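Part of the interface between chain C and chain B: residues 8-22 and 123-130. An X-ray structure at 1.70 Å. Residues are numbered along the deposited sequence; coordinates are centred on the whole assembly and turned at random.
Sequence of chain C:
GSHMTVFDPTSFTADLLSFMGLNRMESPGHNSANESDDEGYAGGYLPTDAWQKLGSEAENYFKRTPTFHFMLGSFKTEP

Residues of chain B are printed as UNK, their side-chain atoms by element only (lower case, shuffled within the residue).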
# COMPACT_ATOMS: atom_id res chain seq x y z
N ASP C 8 27.13 2.26 22.60
CA ASP C 8 28.16 1.69 21.74
C ASP C 8 27.56 1.32 20.39
O ASP C 8 26.89 0.28 20.28
CB ASP C 8 28.78 0.46 22.41
CG ASP C 8 29.89 -0.17 21.59
OD1 ASP C 8 30.21 0.32 20.48
OD2 ASP C 8 30.45 -1.19 22.07
N PRO C 9 27.77 2.11 19.33
CA PRO C 9 27.17 1.77 18.03
C PRO C 9 27.77 0.54 17.38
O PRO C 9 27.12 -0.04 16.51
CB PRO C 9 27.45 3.02 17.17
CG PRO C 9 27.75 4.11 18.15
CD PRO C 9 28.41 3.44 19.32
N THR C 10 28.98 0.14 17.77
CA THR C 10 29.60 -1.03 17.17
C THR C 10 29.00 -2.31 17.74
O THR C 10 28.72 -3.25 16.99
CB THR C 10 31.11 -1.00 17.41
OG1 THR C 10 31.68 0.12 16.72
CG2 THR C 10 31.77 -2.28 16.92
N SER C 11 28.80 -2.35 19.06
CA SER C 11 28.03 -3.44 19.66
C SER C 11 26.63 -3.49 19.07
O SER C 11 26.08 -4.57 18.84
CB SER C 11 27.98 -3.24 21.17
OG SER C 11 27.24 -4.27 21.79
N PHE C 12 26.04 -2.32 18.82
CA PHE C 12 24.69 -2.25 18.26
C PHE C 12 24.62 -2.91 16.89
O PHE C 12 23.73 -3.73 16.64
CB PHE C 12 24.25 -0.79 18.18
CG PHE C 12 22.83 -0.58 17.71
CD1 PHE C 12 21.78 -1.27 18.29
CD2 PHE C 12 22.55 0.37 16.74
CE1 PHE C 12 20.47 -1.05 17.88
CE2 PHE C 12 21.24 0.60 16.32
CZ PHE C 12 20.20 -0.12 16.89
N THR C 13 25.55 -2.59 15.98
CA THR C 13 25.45 -3.20 14.66
C THR C 13 25.75 -4.69 14.72
O THR C 13 25.18 -5.47 13.94
CB THR C 13 26.36 -2.54 13.63
OG1 THR C 13 27.70 -2.48 14.12
CG2 THR C 13 25.86 -1.13 13.28
N ALA C 14 26.63 -5.12 15.62
CA ALA C 14 26.86 -6.55 15.77
C ALA C 14 25.58 -7.26 16.18
O ALA C 14 25.25 -8.33 15.66
CB ALA C 14 27.98 -6.81 16.79
N ASP C 15 24.82 -6.67 17.11
CA ASP C 15 23.59 -7.30 17.57
C ASP C 15 22.49 -7.23 16.51
O ASP C 15 21.67 -8.15 16.41
CB ASP C 15 23.13 -6.67 18.88
CG ASP C 15 24.04 -7.02 20.05
OD1 ASP C 15 24.71 -8.07 19.99
OD2 ASP C 15 24.09 -6.25 21.03
N LEU C 16 22.47 -6.16 15.70
CA LEU C 16 21.50 -6.09 14.60
C LEU C 16 21.76 -7.20 13.60
O LEU C 16 20.82 -7.86 13.14
CB LEU C 16 21.57 -4.72 13.92
CG LEU C 16 20.99 -3.53 14.69
CD1 LEU C 16 21.46 -2.19 14.10
CD2 LEU C 16 19.47 -3.60 14.67
N LEU C 17 23.02 -7.40 13.22
CA LEU C 17 23.34 -8.44 12.24
C LEU C 17 22.94 -9.82 12.74
O LEU C 17 22.44 -10.64 11.96
CB LEU C 17 24.83 -8.40 11.90
CG LEU C 17 25.28 -7.16 11.12
CD1 LEU C 17 26.80 -7.03 11.14
CD2 LEU C 17 24.76 -7.21 9.70
N SER C 18 23.16 -10.09 14.03
CA SER C 18 22.71 -11.35 14.60
C SER C 18 21.19 -11.49 14.48
O SER C 18 20.68 -12.52 14.03
CB SER C 18 23.14 -11.46 16.06
OG SER C 18 24.54 -11.40 16.17
N PHE C 19 20.46 -10.44 14.88
CA PHE C 19 19.01 -10.47 14.80
C PHE C 19 18.55 -10.66 13.36
O PHE C 19 17.55 -11.34 13.09
CB PHE C 19 18.44 -9.18 15.40
CG PHE C 19 16.94 -9.17 15.53
CD1 PHE C 19 16.31 -9.69 16.65
CD2 PHE C 19 16.15 -8.61 14.53
CE1 PHE C 19 14.93 -9.68 16.77
CE2 PHE C 19 14.77 -8.59 14.64
CZ PHE C 19 14.16 -9.12 15.77
N MET C 20 19.29 -10.09 12.41
CA MET C 20 18.95 -10.18 11.00
C MET C 20 19.33 -11.53 10.39
O MET C 20 18.86 -11.84 9.29
CB MET C 20 19.63 -9.05 10.24
CG MET C 20 18.94 -7.71 10.46
SD MET C 20 19.71 -6.35 9.60
CE MET C 20 21.19 -6.14 10.52
N GLY C 21 20.16 -12.31 11.07
CA GLY C 21 20.46 -13.65 10.60
C GLY C 21 21.89 -13.87 10.15
O GLY C 21 22.13 -14.59 9.18
N LEU C 22 22.85 -13.26 10.86
CA LEU C 22 24.28 -13.43 10.61
C LEU C 22 24.67 -12.83 9.26
O LEU C 22 25.62 -12.05 9.18
CB LEU C 22 24.67 -14.92 10.71
CG LEU C 22 25.51 -15.77 9.72
CD1 LEU C 22 24.81 -16.04 8.38
CD2 LEU C 22 26.94 -15.23 9.50
N UNK B 123 28.97 5.82 8.97
CA UNK B 123 29.95 4.93 9.58
C UNK B 123 29.26 3.70 10.18
O UNK B 123 29.68 2.56 9.94
c UNK B 123 32.44 5.76 12.47
o UNK B 123 31.80 6.54 13.22
o UNK B 123 33.69 5.69 12.46
c UNK B 123 31.66 4.88 11.51
c UNK B 123 30.74 5.70 10.63
N UNK B 124 28.18 3.93 10.93
CA UNK B 124 27.38 2.83 11.46
C UNK B 124 26.81 1.97 10.33
O UNK B 124 26.95 0.75 10.33
c UNK B 124 23.03 3.91 12.67
s UNK B 124 23.94 2.96 13.89
c UNK B 124 25.27 2.30 12.84
c UNK B 124 26.25 3.37 12.34
N UNK B 125 26.16 2.61 9.35
CA UNK B 125 25.49 1.84 8.30
C UNK B 125 26.47 1.03 7.46
O UNK B 125 26.09 0.00 6.89
c UNK B 125 22.61 4.15 7.08
c UNK B 125 23.48 3.43 8.09
c UNK B 125 22.66 2.39 8.87
c UNK B 125 24.67 2.77 7.41
N UNK B 126 27.74 1.46 7.37
CA UNK B 126 28.71 0.68 6.61
C UNK B 126 28.86 -0.73 7.19
O UNK B 126 29.02 -1.70 6.44
n UNK B 126 33.60 3.31 2.77
c UNK B 126 31.16 0.60 5.85
n UNK B 126 32.60 1.97 4.36
c UNK B 126 32.44 1.42 5.70
n UNK B 126 34.39 3.31 4.93
c UNK B 126 30.07 1.38 6.58
c UNK B 126 33.53 2.86 4.02
N UNK B 127 28.79 -0.85 8.52
CA UNK B 127 28.87 -2.17 9.15
C UNK B 127 27.64 -3.02 8.84
O UNK B 127 27.69 -4.24 9.00
n UNK B 127 28.92 1.14 14.34
c UNK B 127 29.06 -2.02 10.65
n UNK B 127 29.77 -0.75 13.35
c UNK B 127 29.81 0.56 13.56
n UNK B 127 30.76 1.29 12.98
c UNK B 127 30.38 -1.35 11.02
c UNK B 127 30.70 -1.49 12.50
N UNK B 128 26.54 -2.40 8.41
CA UNK B 128 25.38 -3.12 7.92
C UNK B 128 25.40 -3.29 6.41
O UNK B 128 24.37 -3.60 5.81
c UNK B 128 24.04 -2.14 9.88
c UNK B 128 22.79 -1.35 10.26
c UNK B 128 24.09 -3.45 10.66
c UNK B 128 24.10 -2.41 8.38
N UNK B 129 26.57 -3.06 5.79
CA UNK B 129 26.80 -3.29 4.36
C UNK B 129 26.00 -2.31 3.50
O UNK B 129 25.48 -2.66 2.44
c UNK B 129 27.75 -9.34 5.54
n UNK B 129 28.29 -10.01 6.54
n UNK B 129 27.24 -9.99 4.50
c UNK B 129 27.33 -5.70 4.85
c UNK B 129 27.12 -7.17 4.53
c UNK B 129 26.52 -4.74 3.97
n UNK B 129 27.71 -8.01 5.57
N UNK B 130 25.93 -1.06 3.96
CA UNK B 130 25.30 0.03 3.23
C UNK B 130 26.36 1.09 2.96
O UNK B 130 27.10 1.49 3.87
c UNK B 130 21.74 0.16 4.81
c UNK B 130 23.72 1.98 3.46
c UNK B 130 22.94 -0.34 4.02
c UNK B 130 24.12 0.63 4.03

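Position 123 carries five side-chain atoms, a chain of three carbons whose last holds two oxygens. That terminal carboxylate two methylenes beyond CA defines glutamate; Glu B123 makes no contact with this stretch of chain C.

Position 124 has four side-chain atoms in an unbranched row: two carbons, a sulfur and a final carbon. The second carbon lies 3.5 Å from Thr C13 CG2, and the sulfur is 4.1 Å from Phe C12 CD2. A thioether in this order is methionine. Met B124 SD sits 5.3 Å from the centroid of the Phe C12 ring and 87° off its normal, so the sulfur meets the ring at its edge.

Position 125 shows four carbons forked at the second, which is leucine. CA-to-CB of Leu B125 points away from the stretch, and although the end of the side chain comes nearer, it makes no contact.

Position 126 has three carbons, a nitrogen, and a carbon bearing two more nitrogens: a guanidinium, hence arginine. The CA-to-CB bond of Arg B126 also points away, and the residue makes no contact with the stretch.

Position 127 repeats that pattern, but its CA-to-CB bond points toward chain C. The in-chain nitrogen approaches Thr C13 OG1, and one terminal nitrogen approaches the carbonyl of Pro C9. This is again arginine. Arg B127 NE donates to Thr C13 OG1 at 2.8 Å (162°), and Arg B127 NH1 donates to Pro C9 O at 3.1 Å (151°). Both acceptors lie near the guanidinium plane, where its N-H bonds point, while Thr C10 OG1 lies over one face, 3.7 Å from Arg B127 CZ.

Position 128 has four carbons forked at the second, packed among aliphatic side chains: leucine. Leu B128 CD2 is 3.9 Å from Leu C17 CG and 4.0 Å from Met C20 CE; Leu B128 CD1 is 4.1 Å from Leu C16 CD1.

Position 129 has three carbons, a nitrogen, and a carbon bearing two more nitrogens, one of which comes near Leu C22 O: arginine. Arg B129 NH2 stands 4.3 Å from Leu C22 O, too far for a hydrogen bond, and is satisfied elsewhere in the structure.

Position 130 has four carbons forked at the first, one arm two carbons long, which identifies isoleucine. Ile B130 makes no contact with the stretch.

The two helices run in roughly the same direction, 30° apart, with axes 9.6 Å apart at closest approach. Arg B127 anchors the first turns of the chain C helix through a backbone carbonyl and a threonine hydroxyl, while Leu B128 fills the apolar surface farther along it. Thr C13 joins both parts, touching Met B124, Arg B127 and Leu B128. Together the stretches bury 470 Å².

Chain B (123-130) EMLRRLRI
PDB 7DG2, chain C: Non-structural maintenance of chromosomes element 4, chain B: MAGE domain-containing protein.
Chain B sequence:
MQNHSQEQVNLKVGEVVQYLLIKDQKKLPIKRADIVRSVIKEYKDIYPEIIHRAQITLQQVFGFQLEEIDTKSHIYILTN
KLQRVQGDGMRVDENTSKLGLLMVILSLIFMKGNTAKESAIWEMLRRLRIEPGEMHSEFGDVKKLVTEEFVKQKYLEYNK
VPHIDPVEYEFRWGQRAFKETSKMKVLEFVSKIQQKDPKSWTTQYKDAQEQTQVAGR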